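Local structure of CrmK (Actinoalloteichus sp. WH1-2216-6, 5I1V) at residues Leu18-Arg21 against Phe27-Gln30; Val464-Ile469 against His493-Arg498. The protein is an FAD-dependent oxidase with covalently bound flavin that takes part in the recycling of shunt products in caerulomycin biosynthesis. All blocks are in the same frame, centred on the assembly; numbering follows the deposited sequence.

From the N terminus, interaction 1 comes first: the chain leaves helix 15-19, makes a short excursion of five residues without helix or strand, and returns as Phe27-Gln30 to meet Leu18-Arg21 before entering strand 33-36. Interaction 2 closes a longer loop near the C terminus, between the start of helix 466-471 and the tail after helix 475-485, with 23 residues between its segments. The two loops follow one another in series and neither nest nor cross. The centres of interactions 1 and 2 lie about 25 Å apart, and the two do not touch. Interaction 1 packs against strands 33-36 and 77-80 of the small mixed sheet, interaction 2 belongs to the berberine-like C-terminal region beside the FAD.

Interaction 1: Leu18-Arg21 against Phe27-Gln30; sequences LLAR and FVAQ
Ala20 and Ala29 are joined by the one direct hydrogen bond of this contact: Ala29 N donates to Ala20 O at 2.9 Å and nearly straight, 167° at the hydrogen, with the donor tilted from the carbonyl plane. The same oxygen receives a weaker CA-H...O approach from Val28 CA, at 3.5 Å. A water bridges the two carbonyl oxygens as well, lying 3.1 Å from Ala20 O and 2.9 Å from Phe27 O, so the Ala20 carbonyl is met by the returning chain and by a water.

The side-chain packing is small. Ala20 CB points toward the other segment and comes within 3.4 Å of Ala29 O, an approach so close that a methyl group suits the place. It also makes an apolar contact with Val28 CG1 at 4.1 Å. That valine methyl stands anti to the backbone N of Val28 (chi1 169°) and thereby reaches over one face of the Arg21 guanidinium, toward its rim, 3.9 Å from Arg21 NH2, while Val28 CG2 brushes Arg21 CG. The bend of the arginine chain at chi2 accompanies a hydrogen bond from NH2 to the carbonyl of Asp17. With an alanine at Arg21, that carbonyl would probably lose a donor and Val28 CG1 the flat group it rests on.

Around this short turnback, Ala20 and Leu19 pack on Phe34 of strand 33-36, and Ala29 touches Ile78 of strand 77-80; the contact thus places the chain around helix 15-19 against the mixed sheet, with Arg21 packing on Pro318 of the second subunit.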
# COMPACT_ATOMS: atom_id res chain seq x y z
N LEU A 18 14.00 -12.80 3.55
CA LEU A 18 13.07 -11.65 3.43
C LEU A 18 13.76 -10.34 3.79
O LEU A 18 13.75 -9.37 3.03
CB LEU A 18 11.85 -11.90 4.31
CG LEU A 18 10.61 -10.97 4.20
CD1 LEU A 18 10.78 -9.83 5.15
CD2 LEU A 18 10.30 -10.51 2.77
N LEU A 19 14.38 -10.29 4.97
CA LEU A 19 15.10 -9.08 5.35
C LEU A 19 16.22 -8.67 4.40
O LEU A 19 16.60 -7.50 4.37
CB LEU A 19 15.62 -9.18 6.78
CG LEU A 19 14.51 -9.28 7.82
CD1 LEU A 19 15.13 -9.57 9.16
CD2 LEU A 19 13.71 -7.99 7.86
N ALA A 20 16.77 -9.61 3.65
CA ALA A 20 17.85 -9.33 2.75
C ALA A 20 17.43 -8.55 1.50
O ALA A 20 18.29 -7.94 0.84
CB ALA A 20 18.50 -10.61 2.36
N ARG A 21 16.13 -8.56 1.21
CA ARG A 21 15.55 -7.95 0.04
C ARG A 21 14.77 -6.69 0.40
O ARG A 21 14.10 -6.65 1.42
CB ARG A 21 14.65 -8.96 -0.66
CG ARG A 21 15.45 -10.07 -1.28
CD ARG A 21 14.73 -11.40 -1.33
NE ARG A 21 15.57 -12.29 -2.14
CZ ARG A 21 16.58 -13.02 -1.69
NH1 ARG A 21 17.28 -13.72 -2.57
NH2 ARG A 21 16.89 -13.11 -0.37
N PHE A 27 19.98 -5.56 -5.29
CA PHE A 27 20.89 -5.56 -4.15
C PHE A 27 20.35 -6.42 -3.04
O PHE A 27 19.47 -6.00 -2.31
CB PHE A 27 21.11 -4.15 -3.66
CG PHE A 27 21.44 -3.21 -4.75
CD1 PHE A 27 22.48 -3.47 -5.60
CD2 PHE A 27 20.68 -2.08 -4.93
CE1 PHE A 27 22.78 -2.59 -6.66
CE2 PHE A 27 20.98 -1.20 -5.97
CZ PHE A 27 22.02 -1.45 -6.81
N VAL A 28 20.90 -7.61 -2.90
CA VAL A 28 20.47 -8.53 -1.88
C VAL A 28 21.54 -8.50 -0.80
O VAL A 28 22.69 -8.79 -1.05
CB VAL A 28 20.22 -9.93 -2.49
CG1 VAL A 28 20.01 -10.99 -1.41
CG2 VAL A 28 19.00 -9.86 -3.44
N ALA A 29 21.18 -8.16 0.43
CA ALA A 29 22.17 -8.10 1.50
C ALA A 29 22.61 -9.47 2.01
O ALA A 29 21.83 -10.43 2.01
CB ALA A 29 21.59 -7.30 2.65
N GLN A 30 23.81 -9.56 2.56
CA GLN A 30 24.23 -10.77 3.23
C GLN A 30 25.02 -10.52 4.51
O GLN A 30 26.18 -10.91 4.62
CB GLN A 30 24.96 -11.74 2.27
CG GLN A 30 25.91 -11.09 1.35
CD GLN A 30 26.43 -12.07 0.31
OE1 GLN A 30 26.52 -13.30 0.56
NE2 GLN A 30 26.78 -11.55 -0.87
O HOH W 1 18.14 -4.98 0.04

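Interaction 2: Val464-Ile469 against His493-Arg498; sequences VPWHTI and HAFSIR
Ala494 O is gripped end-on by the guanidinium of Arg498, which also lies against Trp466 across the contact. Arg498 NH2 lies 2.9 Å and Arg498 NH1 3.0 Å from this oxygen, both above the carbonyl plane on the same face. NH1 also gives a bond of 2.7 Å to Ser496 O, this time in the carbonyl plane and on a lone pair. Both oxygens lie close to the guanidinium plane, so three bonds fix its rotation. Arginine suits the place because its flat end can serve two carbonyls of one bend, a type I turn from His493 to Ser496.

The aromatic part is an offset stack. The six-membered ring of Trp466 and the ring of Phe495 have centroids 4.5 Å apart and planes only 12° from parallel, with Phe495 CD1 over one indole face and His467 CB over the other. Trp466 CG sits between its backbone N and carbonyl carbon (chi1 64°), which swings the indole out from the first turn of helix 466-471 onto the tail. Phe495 CA also lies over the six-membered ring, as a CH-pi contact. Farther along, Trp466 CH2 comes within 3.5 Å of Ser496 O near the ring plane, and Arg498 NH1 approaches Trp466 CZ2 at 3.7 Å, the guanidinium plane turned 44° from the indole.

Phe495 also meets Tyr470. No hydrogen bond crosses between the segments: dispersion and aromatic overlap join them, while the arginine's bonds probably hold the turn that carries Phe495, next to His493, which touches the FAD.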
# COMPACT_ATOMS: atom_id res chain seq x y z
N VAL A 464 33.54 17.35 -12.59
CA VAL A 464 32.86 17.82 -11.39
C VAL A 464 32.56 16.59 -10.51
O VAL A 464 31.98 15.61 -10.99
CB VAL A 464 31.62 18.66 -11.74
CG1 VAL A 464 30.82 18.98 -10.51
CG2 VAL A 464 32.04 19.98 -12.40
N PRO A 465 32.97 16.62 -9.22
CA PRO A 465 32.83 15.42 -8.40
C PRO A 465 31.38 15.17 -8.03
O PRO A 465 30.60 16.09 -8.01
CB PRO A 465 33.70 15.71 -7.17
CG PRO A 465 33.93 17.15 -7.16
CD PRO A 465 33.76 17.66 -8.55
N TRP A 466 31.04 13.91 -7.75
CA TRP A 466 29.69 13.54 -7.31
C TRP A 466 29.21 14.48 -6.20
O TRP A 466 28.10 14.95 -6.24
CB TRP A 466 29.60 12.07 -6.85
CG TRP A 466 30.45 11.73 -5.63
CD1 TRP A 466 31.76 11.36 -5.63
CD2 TRP A 466 30.06 11.79 -4.26
NE1 TRP A 466 32.20 11.18 -4.36
CE2 TRP A 466 31.18 11.45 -3.49
CE3 TRP A 466 28.86 12.11 -3.61
CZ2 TRP A 466 31.15 11.39 -2.11
CZ3 TRP A 466 28.84 12.07 -2.21
CH2 TRP A 466 29.97 11.71 -1.48
N HIS A 467 30.05 14.79 -5.23
CA HIS A 467 29.54 15.53 -4.07
C HIS A 467 29.15 17.00 -4.34
O HIS A 467 28.29 17.57 -3.68
CB HIS A 467 30.48 15.42 -2.87
CG HIS A 467 31.91 15.66 -3.21
ND1 HIS A 467 32.43 16.92 -3.37
CD2 HIS A 467 32.93 14.79 -3.43
CE1 HIS A 467 33.73 16.82 -3.63
NE2 HIS A 467 34.05 15.54 -3.67
N THR A 468 29.79 17.63 -5.30
CA THR A 468 29.33 18.92 -5.76
C THR A 468 27.97 18.90 -6.40
O THR A 468 27.14 19.81 -6.18
CB THR A 468 30.34 19.47 -6.75
OG1 THR A 468 31.58 19.55 -6.04
CG2 THR A 468 29.88 20.81 -7.29
N ILE A 469 27.74 17.87 -7.21
CA ILE A 469 26.50 17.71 -7.90
C ILE A 469 25.32 17.52 -6.92
O ILE A 469 24.24 18.02 -7.18
CB ILE A 469 26.56 16.54 -8.88
CG1 ILE A 469 27.53 16.90 -10.01
CG2 ILE A 469 25.18 16.28 -9.46
CD1 ILE A 469 28.05 15.72 -10.77
N HIS A 493 29.26 4.58 3.14
CA HIS A 493 28.77 3.94 1.94
C HIS A 493 29.42 4.64 0.74
O HIS A 493 30.22 5.56 0.95
CB HIS A 493 27.23 3.91 1.86
CG HIS A 493 26.55 5.23 1.98
ND1 HIS A 493 26.54 6.17 0.98
CD2 HIS A 493 25.74 5.72 2.95
CE1 HIS A 493 25.80 7.21 1.35
NE2 HIS A 493 25.29 6.94 2.54
N ALA A 494 29.09 4.25 -0.49
CA ALA A 494 29.83 4.81 -1.67
C ALA A 494 29.71 6.32 -1.73
O ALA A 494 30.61 7.00 -2.20
CB ALA A 494 29.31 4.23 -2.96
N PHE A 495 28.58 6.87 -1.31
CA PHE A 495 28.38 8.31 -1.33
C PHE A 495 28.30 8.92 0.05
O PHE A 495 27.68 9.94 0.21
CB PHE A 495 27.13 8.66 -2.11
CG PHE A 495 27.30 8.64 -3.62
CD1 PHE A 495 28.54 8.60 -4.24
CD2 PHE A 495 26.18 8.79 -4.43
CE1 PHE A 495 28.65 8.65 -5.62
CE2 PHE A 495 26.30 8.83 -5.83
CZ PHE A 495 27.53 8.77 -6.41
N SER A 496 28.96 8.35 1.04
CA SER A 496 28.95 8.95 2.35
C SER A 496 29.86 10.16 2.40
O SER A 496 30.82 10.25 1.64
CB SER A 496 29.28 7.95 3.44
OG SER A 496 30.58 7.40 3.34
N ILE A 497 29.53 11.10 3.27
CA ILE A 497 30.36 12.30 3.46
C ILE A 497 31.75 11.83 3.89
O ILE A 497 31.88 11.20 4.93
CB ILE A 497 29.80 13.27 4.54
CG1 ILE A 497 28.32 13.66 4.29
CG2 ILE A 497 30.66 14.49 4.68
CD1 ILE A 497 28.08 14.21 2.95
N ARG A 498 32.78 12.15 3.12
CA ARG A 498 34.14 11.71 3.49
C ARG A 498 34.73 12.58 4.60
O ARG A 498 34.51 13.79 4.63
CB ARG A 498 35.11 11.75 2.30
CG ARG A 498 34.69 10.96 1.07
CD ARG A 498 34.31 9.54 1.41
NE ARG A 498 34.31 8.65 0.25
CZ ARG A 498 33.24 8.16 -0.36
NH1 ARG A 498 32.01 8.49 0.02
NH2 ARG A 498 33.41 7.33 -1.38